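Local coordinates for protein glutathione S-transferase (Acinetobacter baumannii, PDB 4MP4) that probably conjugates glutathione to electrophilic substrates, as a dimeric member of the glutathione S-transferase family, at residues E6-Y20 with V61-S74. Numbering follows the deposited sequence.
Sequences EYFKLYTDSQFLSPY and VPVLEHNDFALSES
Phe-8 and His-66 stack face to face across two antiparallel strands, 8-13 and 63-66, of the thioredoxin-like N-terminal domain of a glutathione S-transferase. The rings form an offset stack with planes only 3° apart and centroids 4.2 Å apart. Phe-8 CZ sits over the rim of the imidazole, 3.4 Å from His-66 CD2. The backbone O of Tyr-7 lies at the edge of the imidazole, in its plane, and a hydrogen bond joins ND1 to the OH of Tyr-80 on helix 74-84, which helps fix the ring's rotation. Leu-10 and Pro-62 run side by side on this same face, against helix 19-30.

Tyr-11, Lys-9 and Glu-65 lie on the other face. CG of Glu-65 is anti to its carbonyl carbon (chi1 -56°) and the chain extends beyond it, which carries the carboxylate to Tyr-11. There OE1 takes a weak hydrogen bond from Tyr-11 OH at 2.9 Å, with ring and carboxylate planes 49° apart. Lys-9 turns away to a salt bridge with Glu-36.

The backbone pair Lys-9 and Glu-65 is hydrogen-bonded both ways, at 2.7 Å from Lys-9 N to Glu-65 O. Val-61 precedes the cis-proline Pro-62, a hallmark of the thioredoxin fold beside the glutathione site in relatives. Ser-18 is the N-cap residue of helix 19-30, its OG hydrogen-bonded to Ala-21 N. One water joins the two: it donates to Val-61 O at 2.7 Å and lies 2.8 Å from Ser-18 OG.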
ATOM      1  N   GLU A   6      -0.991 -24.342  10.576  1.00 66.36           N
ATOM      2  CA  GLU A   6      -0.965 -25.758  10.220  1.00 67.28           C
ATOM      3  C   GLU A   6      -1.452 -26.012   8.791  1.00 59.36           C
ATOM      4  O   GLU A   6      -1.091 -27.014   8.183  1.00 69.85           O
ATOM      5  CB  GLU A   6      -1.786 -26.585  11.216  1.00 78.95           C
ATOM      6  CG  GLU A   6      -1.496 -28.090  11.173  1.00 86.84           C
ATOM      7  CD  GLU A   6      -0.097 -28.446  11.676  1.00 89.35           C
ATOM      8  OE1 GLU A   6       0.392 -27.775  12.612  1.00 91.58           O
ATOM      9  OE2 GLU A   6       0.514 -29.393  11.134  1.00 86.24           O
ATOM     10  N   TYR A   7      -2.277 -25.112   8.264  1.00 46.39           N
ATOM     11  CA  TYR A   7      -2.705 -25.169   6.863  1.00 46.64           C
ATOM     12  C   TYR A   7      -2.582 -23.791   6.191  1.00 48.19           C
ATOM     13  O   TYR A   7      -3.263 -22.831   6.573  1.00 41.77           O
ATOM     14  CB  TYR A   7      -4.143 -25.699   6.740  1.00 47.26           C
ATOM     15  CG  TYR A   7      -4.786 -25.459   5.380  1.00 50.77           C
ATOM     16  CD1 TYR A   7      -4.317 -26.109   4.240  1.00 46.10           C
ATOM     17  CD2 TYR A   7      -5.870 -24.590   5.241  1.00 53.79           C
ATOM     18  CE1 TYR A   7      -4.904 -25.900   2.996  1.00 44.68           C
ATOM     19  CE2 TYR A   7      -6.468 -24.365   4.002  1.00 32.94           C
ATOM     20  CZ  TYR A   7      -5.978 -25.023   2.880  1.00 50.66           C
ATOM     21  OH  TYR A   7      -6.555 -24.814   1.639  1.00 45.42           O
ATOM     22  N   PHE A   8      -1.707 -23.703   5.195  1.00 45.90           N
ATOM     23  CA  PHE A   8      -1.461 -22.456   4.478  1.00 33.82           C
ATOM     24  C   PHE A   8      -1.593 -22.717   2.989  1.00 31.60           C
ATOM     25  O   PHE A   8      -0.954 -23.619   2.459  1.00 37.01           O
ATOM     26  CB  PHE A   8      -0.042 -21.955   4.741  1.00 34.61           C
ATOM     27  CG  PHE A   8       0.136 -21.248   6.053  1.00 32.13           C
ATOM     28  CD1 PHE A   8      -0.279 -19.931   6.208  1.00 31.41           C
ATOM     29  CD2 PHE A   8       0.748 -21.888   7.123  1.00 32.85           C
ATOM     30  CE1 PHE A   8      -0.104 -19.265   7.423  1.00 30.31           C
ATOM     31  CE2 PHE A   8       0.929 -21.234   8.337  1.00 36.01           C
ATOM     32  CZ  PHE A   8       0.505 -19.915   8.485  1.00 34.15           C
ATOM     33  N   LYS A   9      -2.413 -21.938   2.303  1.00 32.03           N
ATOM     34  CA  LYS A   9      -2.478 -22.051   0.849  1.00 33.36           C
ATOM     35  C   LYS A   9      -2.346 -20.687   0.158  1.00 30.66           C
ATOM     36  O   LYS A   9      -2.983 -19.723   0.572  1.00 32.14           O
ATOM     37  CB  LYS A   9      -3.763 -22.751   0.406  1.00 38.05           C
ATOM     38  CG  LYS A   9      -3.777 -23.051  -1.078  1.00 38.49           C
ATOM     39  CD  LYS A   9      -5.046 -23.705  -1.519  1.00 46.45           C
ATOM     40  CE  LYS A   9      -4.763 -25.021  -2.186  1.00 55.53           C
ATOM     41  NZ  LYS A   9      -4.205 -25.982  -1.201  1.00 64.86           N
ATOM     42  N   LEU A  10      -1.524 -20.626  -0.890  1.00 28.50           N
ATOM     43  CA  LEU A  10      -1.289 -19.395  -1.647  1.00 25.35           C
ATOM     44  C   LEU A  10      -1.946 -19.444  -3.021  1.00 23.96           C
ATOM     45  O   LEU A  10      -1.704 -20.369  -3.782  1.00 33.99           O
ATOM     46  CB  LEU A  10       0.220 -19.135  -1.803  1.00 19.59           C
ATOM     47  CG  LEU A  10       0.634 -17.955  -2.703  1.00 18.21           C
ATOM     48  CD1 LEU A  10       0.108 -16.605  -2.175  1.00 18.32           C
ATOM     49  CD2 LEU A  10       2.120 -17.908  -2.872  1.00 17.06           C
ATOM     50  N   TYR A  11      -2.772 -18.452  -3.343  1.00 26.50           N
ATOM     51  CA  TYR A  11      -3.398 -18.401  -4.668  1.00 20.66           C
ATOM     52  C   TYR A  11      -2.706 -17.377  -5.566  1.00 24.61           C
ATOM     53  O   TYR A  11      -2.610 -16.198  -5.232  1.00 20.49           O
ATOM     54  CB  TYR A  11      -4.908 -18.126  -4.577  1.00 21.95           C
ATOM     55  CG  TYR A  11      -5.667 -19.193  -3.814  1.00 29.32           C
ATOM     56  CD1 TYR A  11      -5.487 -19.344  -2.444  1.00 33.82           C
ATOM     57  CD2 TYR A  11      -6.550 -20.059  -4.458  1.00 24.57           C
ATOM     58  CE1 TYR A  11      -6.151 -20.315  -1.738  1.00 42.00           C
ATOM     59  CE2 TYR A  11      -7.223 -21.036  -3.760  1.00 33.04           C
ATOM     60  CZ  TYR A  11      -7.020 -21.161  -2.396  1.00 41.41           C
ATOM     61  OH  TYR A  11      -7.687 -22.124  -1.662  1.00 41.51           O
ATOM     62  N   THR A  12      -2.222 -17.841  -6.711  1.00 25.65           N
ATOM     63  CA  THR A  12      -1.590 -16.964  -7.683  1.00 23.77           C
ATOM     64  C   THR A  12      -2.400 -16.892  -8.981  1.00 21.37           C
ATOM     65  O   THR A  12      -3.320 -17.676  -9.177  1.00 20.06           O
ATOM     66  CB  THR A  12      -0.171 -17.453  -8.028  1.00 23.89           C
ATOM     67  OG1 THR A  12       0.460 -16.500  -8.897  1.00 27.96           O
ATOM     68  CG2 THR A  12      -0.239 -18.795  -8.727  1.00 23.23           C
ATOM     69  N   ASP A  13      -2.061 -15.956  -9.865  1.00 16.64           N
ATOM     70  CA  ASP A  13      -2.639 -15.962 -11.199  1.00 19.49           C
ATOM     71  C   ASP A  13      -2.056 -17.156 -11.960  1.00 23.10           C
ATOM     72  O   ASP A  13      -0.931 -17.563 -11.703  1.00 17.51           O
ATOM     73  CB  ASP A  13      -2.337 -14.666 -11.941  1.00 17.03           C
ATOM     74  CG  ASP A  13      -0.845 -14.416 -12.109  1.00 26.06           C
ATOM     75  OD1 ASP A  13      -0.114 -14.380 -11.097  1.00 30.09           O
ATOM     76  OD2 ASP A  13      -0.404 -14.245 -13.261  1.00 22.46           O
ATOM     77  N   SER A  14      -2.821 -17.719 -12.889  1.00 27.71           N
ATOM     78  CA  SER A  14      -2.429 -18.959 -13.551  1.00 29.40           C
ATOM     79  C   SER A  14      -1.142 -18.828 -14.379  1.00 34.91           C
ATOM     80  O   SER A  14      -0.469 -19.816 -14.656  1.00 35.02           O
ATOM     81  CB  SER A  14      -3.558 -19.454 -14.448  1.00 31.24           C
ATOM     82  OG  SER A  14      -3.695 -18.617 -15.587  1.00 37.92           O
ATOM     83  N   GLN A  15      -0.799 -17.613 -14.782  1.00 29.48           N
ATOM     84  CA  GLN A  15       0.409 -17.437 -15.567  1.00 26.12           C
ATOM     85  C   GLN A  15       1.602 -17.013 -14.724  1.00 22.91           C
ATOM     86  O   GLN A  15       2.670 -16.762 -15.262  1.00 25.22           O
ATOM     87  CB  GLN A  15       0.180 -16.430 -16.689  1.00 31.58           C
ATOM     88  CG  GLN A  15      -0.360 -17.006 -17.985  1.00 30.57           C
ATOM     89  CD  GLN A  15      -0.759 -15.906 -18.936  1.00 44.85           C
ATOM     90  OE1 GLN A  15      -0.078 -15.650 -19.936  1.00 50.71           O
ATOM     91  NE2 GLN A  15      -1.852 -15.214 -18.608  1.00 49.45           N
ATOM     92  N   PHE A  16       1.410 -16.922 -13.410  1.00 18.40           N
ATOM     93  CA  PHE A  16       2.481 -16.564 -12.475  1.00 16.19           C
ATOM     94  C   PHE A  16       3.174 -15.240 -12.794  1.00 20.17           C
ATOM     95  O   PHE A  16       4.361 -15.090 -12.538  1.00 24.60           O
ATOM     96  CB  PHE A  16       3.531 -17.670 -12.421  1.00 20.25           C
ATOM     97  CG  PHE A  16       3.081 -18.893 -11.699  1.00 24.77           C
ATOM     98  CD1 PHE A  16       2.090 -19.718 -12.244  1.00 25.68           C
ATOM     99  CD2 PHE A  16       3.643 -19.232 -10.476  1.00 25.21           C
ATOM    100  CE1 PHE A  16       1.657 -20.855 -11.576  1.00 17.48           C
ATOM    101  CE2 PHE A  16       3.224 -20.380  -9.801  1.00 28.60           C
ATOM    102  CZ  PHE A  16       2.226 -21.190 -10.353  1.00 22.05           C
ATOM    103  N   LEU A  17       2.430 -14.289 -13.348  1.00 24.97           N
ATOM    104  CA  LEU A  17       2.975 -12.991 -13.728  1.00 20.82           C
ATOM    105  C   LEU A  17       2.898 -11.974 -12.599  1.00 20.65           C
ATOM    106  O   LEU A  17       3.508 -10.915 -12.680  1.00 19.61           O
ATOM    107  CB  LEU A  17       2.220 -12.424 -14.933  1.00 17.69           C
ATOM    108  CG  LEU A  17       2.241 -13.209 -16.244  1.00 25.61           C
ATOM    109  CD1 LEU A  17       1.553 -12.411 -17.316  1.00 12.44           C
ATOM    110  CD2 LEU A  17       3.675 -13.552 -16.665  1.00 22.23           C
ATOM    111  N   SER A  18       2.140 -12.285 -11.555  1.00 14.43           N
ATOM    112  CA  SER A  18       1.908 -11.337 -10.476  1.00 12.38           C
ATOM    113  C   SER A  18       3.155 -11.066  -9.640  1.00 13.40           C
ATOM    114  O   SER A  18       3.760 -11.988  -9.109  1.00 13.07           O
ATOM    115  CB  SER A  18       0.789 -11.834  -9.559  1.00 13.43           C
ATOM    116  OG  SER A  18       0.715 -11.035  -8.395  1.00 19.38           O
ATOM    117  N   PRO A  19       3.532  -9.789  -9.506  1.00 11.37           N
ATOM    118  CA  PRO A  19       4.686  -9.438  -8.671  1.00 12.11           C
ATOM    119  C   PRO A  19       4.372  -9.557  -7.161  1.00 11.53           C
ATOM    120  O   PRO A  19       5.280  -9.791  -6.360  1.00 14.09           O
ATOM    121  CB  PRO A  19       4.957  -7.981  -9.064  1.00 10.55           C
ATOM    122  CG  PRO A  19       3.572  -7.453  -9.424  1.00 12.72           C
ATOM    123  CD  PRO A  19       2.894  -8.605 -10.117  1.00 11.52           C
ATOM    124  N   TYR A  20       3.108  -9.408  -6.777  1.00 12.39           N
ATOM    125  CA  TYR A  20       2.743  -9.505  -5.360  1.00 16.13           C
ATOM    126  C   TYR A  20       2.584 -10.952  -4.896  1.00 13.66           C
ATOM    127  O   TYR A  20       2.924 -11.265  -3.763  1.00 14.89           O
ATOM    128  CB  TYR A  20       1.510  -8.640  -5.054  1.00 14.06           C
ATOM    129  CG  TYR A  20       1.647  -7.320  -5.758  1.00 13.64           C
ATOM    130  CD1 TYR A  20       2.649  -6.422  -5.397  1.00 13.14           C
ATOM    131  CD2 TYR A  20       0.834  -7.003  -6.835  1.00 16.93           C
ATOM    132  CE1 TYR A  20       2.817  -5.235  -6.079  1.00 22.60           C
ATOM    133  CE2 TYR A  20       0.993  -5.817  -7.523  1.00 21.74           C
ATOM    134  CZ  TYR A  20       1.982  -4.938  -7.142  1.00 19.01           C
ATOM    135  OH  TYR A  20       2.143  -3.772  -7.838  1.00 17.08           O
ATOM    136  N   VAL A  61      -5.627 -11.661  -6.726  1.00 25.18           N
ATOM    137  CA  VAL A  61      -4.471 -12.425  -6.267  1.00 18.20           C
ATOM    138  C   VAL A  61      -3.378 -11.446  -5.841  1.00 17.26           C
ATOM    139  O   VAL A  61      -3.259 -10.365  -6.420  1.00 16.45           O
ATOM    140  CB  VAL A  61      -3.912 -13.414  -7.355  1.00 26.72           C
ATOM    141  CG1 VAL A  61      -5.000 -14.340  -7.870  1.00 23.92           C
ATOM    142  CG2 VAL A  61      -3.259 -12.684  -8.493  1.00 22.58           C
ATOM    143  N   PRO A  62      -2.572 -11.814  -4.829  1.00 18.38           N
ATOM    144  CA  PRO A  62      -2.566 -13.091  -4.107  1.00 20.84           C
ATOM    145  C   PRO A  62      -3.564 -13.140  -2.953  1.00 25.45           C
ATOM    146  O   PRO A  62      -3.892 -12.121  -2.351  1.00 21.75           O
ATOM    147  CB  PRO A  62      -1.154 -13.141  -3.535  1.00 18.28           C
ATOM    148  CG  PRO A  62      -0.862 -11.699  -3.233  1.00 16.59           C
ATOM    149  CD  PRO A  62      -1.447 -10.958  -4.412  1.00 16.19           C
ATOM    150  N   VAL A  63      -4.028 -14.349  -2.656  1.00 19.57           N
ATOM    151  CA  VAL A  63      -4.840 -14.599  -1.497  1.00 20.37           C
ATOM    152  C   VAL A  63      -4.116 -15.657  -0.704  1.00 30.65           C
ATOM    153  O   VAL A  63      -3.598 -16.618  -1.278  1.00 26.55           O
ATOM    154  CB  VAL A  63      -6.225 -15.115  -1.881  1.00 27.50           C
ATOM    155  CG1 VAL A  63      -7.020 -15.453  -0.635  1.00 24.73           C
ATOM    156  CG2 VAL A  63      -6.946 -14.070  -2.685  1.00 23.49           C
ATOM    157  N   LEU A  64      -4.040 -15.458   0.608  1.00 27.22           N
ATOM    158  CA  LEU A  64      -3.461 -16.462   1.482  1.00 27.58           C
ATOM    159  C   LEU A  64      -4.548 -17.036   2.361  1.00 28.92           C
ATOM    160  O   LEU A  64      -5.214 -16.303   3.094  1.00 33.86           O
ATOM    161  CB  LEU A  64      -2.368 -15.866   2.362  1.00 22.01           C
ATOM    162  CG  LEU A  64      -1.709 -16.890   3.281  1.00 26.87           C
ATOM    163  CD1 LEU A  64      -0.829 -17.844   2.467  1.00 23.42           C
ATOM    164  CD2 LEU A  64      -0.912 -16.217   4.392  1.00 28.82           C
ATOM    165  N   GLU A  65      -4.739 -18.345   2.286  1.00 24.38           N
ATOM    166  CA  GLU A  65      -5.648 -18.996   3.217  1.00 30.35           C
ATOM    167  C   GLU A  65      -4.822 -19.653   4.299  1.00 29.68           C
ATOM    168  O   GLU A  65      -3.821 -20.322   4.024  1.00 28.77           O
ATOM    169  CB  GLU A  65      -6.589 -19.972   2.509  1.00 33.96           C
ATOM    170  CG  GLU A  65      -7.384 -19.275   1.393  1.00 49.31           C
ATOM    171  CD  GLU A  65      -8.488 -20.135   0.779  1.00 60.81           C
ATOM    172  OE1 GLU A  65      -8.474 -21.374   1.009  1.00 60.63           O
ATOM    173  OE2 GLU A  65      -9.361 -19.559   0.063  1.00 54.22           O
ATOM    174  N   HIS A  66      -5.213 -19.383   5.536  1.00 29.77           N
ATOM    175  CA  HIS A  66      -4.599 -19.976   6.706  1.00 37.80           C
ATOM    176  C   HIS A  66      -5.742 -20.531   7.533  1.00 49.10           C
ATOM    177  O   HIS A  66      -6.466 -19.776   8.184  1.00 55.92           O
ATOM    178  CB  HIS A  66      -3.826 -18.934   7.510  1.00 35.12           C
ATOM    179  CG  HIS A  66      -3.289 -19.454   8.809  1.00 44.35           C
ATOM    180  ND1 HIS A  66      -3.230 -18.682   9.952  1.00 47.18           N
ATOM    181  CD2 HIS A  66      -2.783 -20.664   9.146  1.00 45.70           C
ATOM    182  CE1 HIS A  66      -2.709 -19.397  10.935  1.00 46.51           C
ATOM    183  NE2 HIS A  66      -2.426 -20.600  10.470  1.00 45.56           N
ATOM    184  N   ASN A  67      -5.911 -21.848   7.479  1.00 46.91           N
ATOM    185  CA  ASN A  67      -7.052 -22.513   8.100  1.00 44.26           C
ATOM    186  C   ASN A  67      -8.368 -21.881   7.640  1.00 43.82           C
ATOM    187  O   ASN A  67      -8.668 -21.863   6.443  1.00 41.02           O
ATOM    188  CB  ASN A  67      -6.914 -22.535   9.629  1.00 33.65           C
ATOM    189  CG  ASN A  67      -5.629 -23.239  10.092  1.00 45.46           C
ATOM    190  OD1 ASN A  67      -5.145 -24.166   9.438  1.00 50.48           O
ATOM    191  ND2 ASN A  67      -5.075 -22.798  11.214  1.00 41.44           N
ATOM    192  N   ASP A  68      -9.136 -21.336   8.574  1.00 45.41           N
ATOM    193  CA  ASP A  68     -10.442 -20.789   8.228  1.00 48.07           C
ATOM    194  C   ASP A  68     -10.404 -19.311   7.844  1.00 44.04           C
ATOM    195  O   ASP A  68     -11.449 -18.665   7.720  1.00 42.40           O
ATOM    196  CB  ASP A  68     -11.426 -20.991   9.375  1.00 55.16           C
ATOM    197  CG  ASP A  68     -12.835 -21.198   8.883  1.00 57.74           C
ATOM    198  OD1 ASP A  68     -12.993 -21.359   7.651  1.00 47.81           O
ATOM    199  OD2 ASP A  68     -13.772 -21.213   9.715  1.00 64.43           O
ATOM    200  N   PHE A  69      -9.201 -18.788   7.643  1.00 37.63           N
ATOM    201  CA  PHE A  69      -9.010 -17.360   7.450  1.00 31.97           C
ATOM    202  C   PHE A  69      -8.358 -17.116   6.108  1.00 34.71           C
ATOM    203  O   PHE A  69      -7.320 -17.694   5.816  1.00 34.72           O
ATOM    204  CB  PHE A  69      -8.140 -16.809   8.581  1.00 32.90           C
ATOM    205  CG  PHE A  69      -7.883 -15.345   8.494  1.00 38.05           C
ATOM    206  CD1 PHE A  69      -8.927 -14.440   8.585  1.00 45.10           C
ATOM    207  CD2 PHE A  69      -6.596 -14.867   8.340  1.00 33.53           C
ATOM    208  CE1 PHE A  69      -8.690 -13.079   8.509  1.00 35.08           C
ATOM    209  CE2 PHE A  69      -6.354 -13.518   8.264  1.00 29.78           C
ATOM    210  CZ  PHE A  69      -7.405 -12.619   8.351  1.00 28.88           C
ATOM    211  N   ALA A  70      -8.986 -16.279   5.289  1.00 26.61           N
ATOM    212  CA  ALA A  70      -8.478 -15.955   3.964  1.00 41.23           C
ATOM    213  C   ALA A  70      -8.163 -14.456   3.904  1.00 43.25           C
ATOM    214  O   ALA A  70      -8.929 -13.624   4.414  1.00 40.78           O
ATOM    215  CB  ALA A  70      -9.487 -16.345   2.889  1.00 25.87           C
ATOM    216  N   LEU A  71      -7.032 -14.113   3.286  1.00 35.15           N
ATOM    217  CA  LEU A  71      -6.495 -12.759   3.376  1.00 21.48           C
ATOM    218  C   LEU A  71      -5.840 -12.328   2.053  1.00 20.33           C
ATOM    219  O   LEU A  71      -5.123 -13.114   1.440  1.00 21.77           O
ATOM    220  CB  LEU A  71      -5.493 -12.702   4.529  1.00 21.43           C
ATOM    221  CG  LEU A  71      -4.730 -11.393   4.748  1.00 25.62           C
ATOM    222  CD1 LEU A  71      -5.650 -10.257   5.232  1.00 20.11           C
ATOM    223  CD2 LEU A  71      -3.590 -11.629   5.710  1.00 20.40           C
ATOM    224  N   SER A  72      -6.103 -11.104   1.598  1.00 19.48           N
ATOM    225  CA  SER A  72      -5.475 -10.610   0.381  1.00 18.49           C
ATOM    226  C   SER A  72      -4.629  -9.358   0.654  1.00 24.82           C
ATOM    227  O   SER A  72      -4.498  -8.953   1.810  1.00 20.01           O
ATOM    228  CB  SER A  72      -6.518 -10.327  -0.690  1.00 18.60           C
ATOM    229  OG  SER A  72      -7.435  -9.343  -0.253  1.00 25.73           O
ATOM    230  N   GLU A  73      -4.085  -8.764  -0.417  1.00 16.54           N
ATOM    231  CA  GLU A  73      -3.102  -7.653  -0.386  1.00 20.70           C
ATOM    232  C   GLU A  73      -1.745  -8.077   0.197  1.00 22.66           C
ATOM    233  O   GLU A  73      -1.658  -8.416   1.387  1.00 19.64           O
ATOM    234  CB  GLU A  73      -3.644  -6.398   0.328  1.00 25.77           C
ATOM    235  CG  GLU A  73      -5.009  -5.914  -0.177  1.00 15.42           C
ATOM    236  CD  GLU A  73      -4.951  -5.280  -1.557  1.00 26.97           C
ATOM    237  OE1 GLU A  73      -3.842  -4.954  -2.036  1.00 30.91           O
ATOM    238  OE2 GLU A  73      -6.021  -5.090  -2.165  1.00 25.28           O
ATOM    239  N   SER A  74      -0.696  -8.066  -0.632  1.00 14.95           N
ATOM    240  CA  SER A  74       0.595  -8.606  -0.208  1.00 15.05           C
ATOM    241  C   SER A  74       1.192  -7.986   1.058  1.00 14.94           C
ATOM    242  O   SER A  74       1.706  -8.705   1.911  1.00 19.20           O
ATOM    243  CB  SER A  74       1.620  -8.636  -1.354  1.00 17.39           C
ATOM    244  OG  SER A  74       1.831  -7.358  -1.933  1.00 21.62           O
TER
HETATM  245  O   HOH W   1      -1.543  -9.420  -8.285  1.00 21.40           O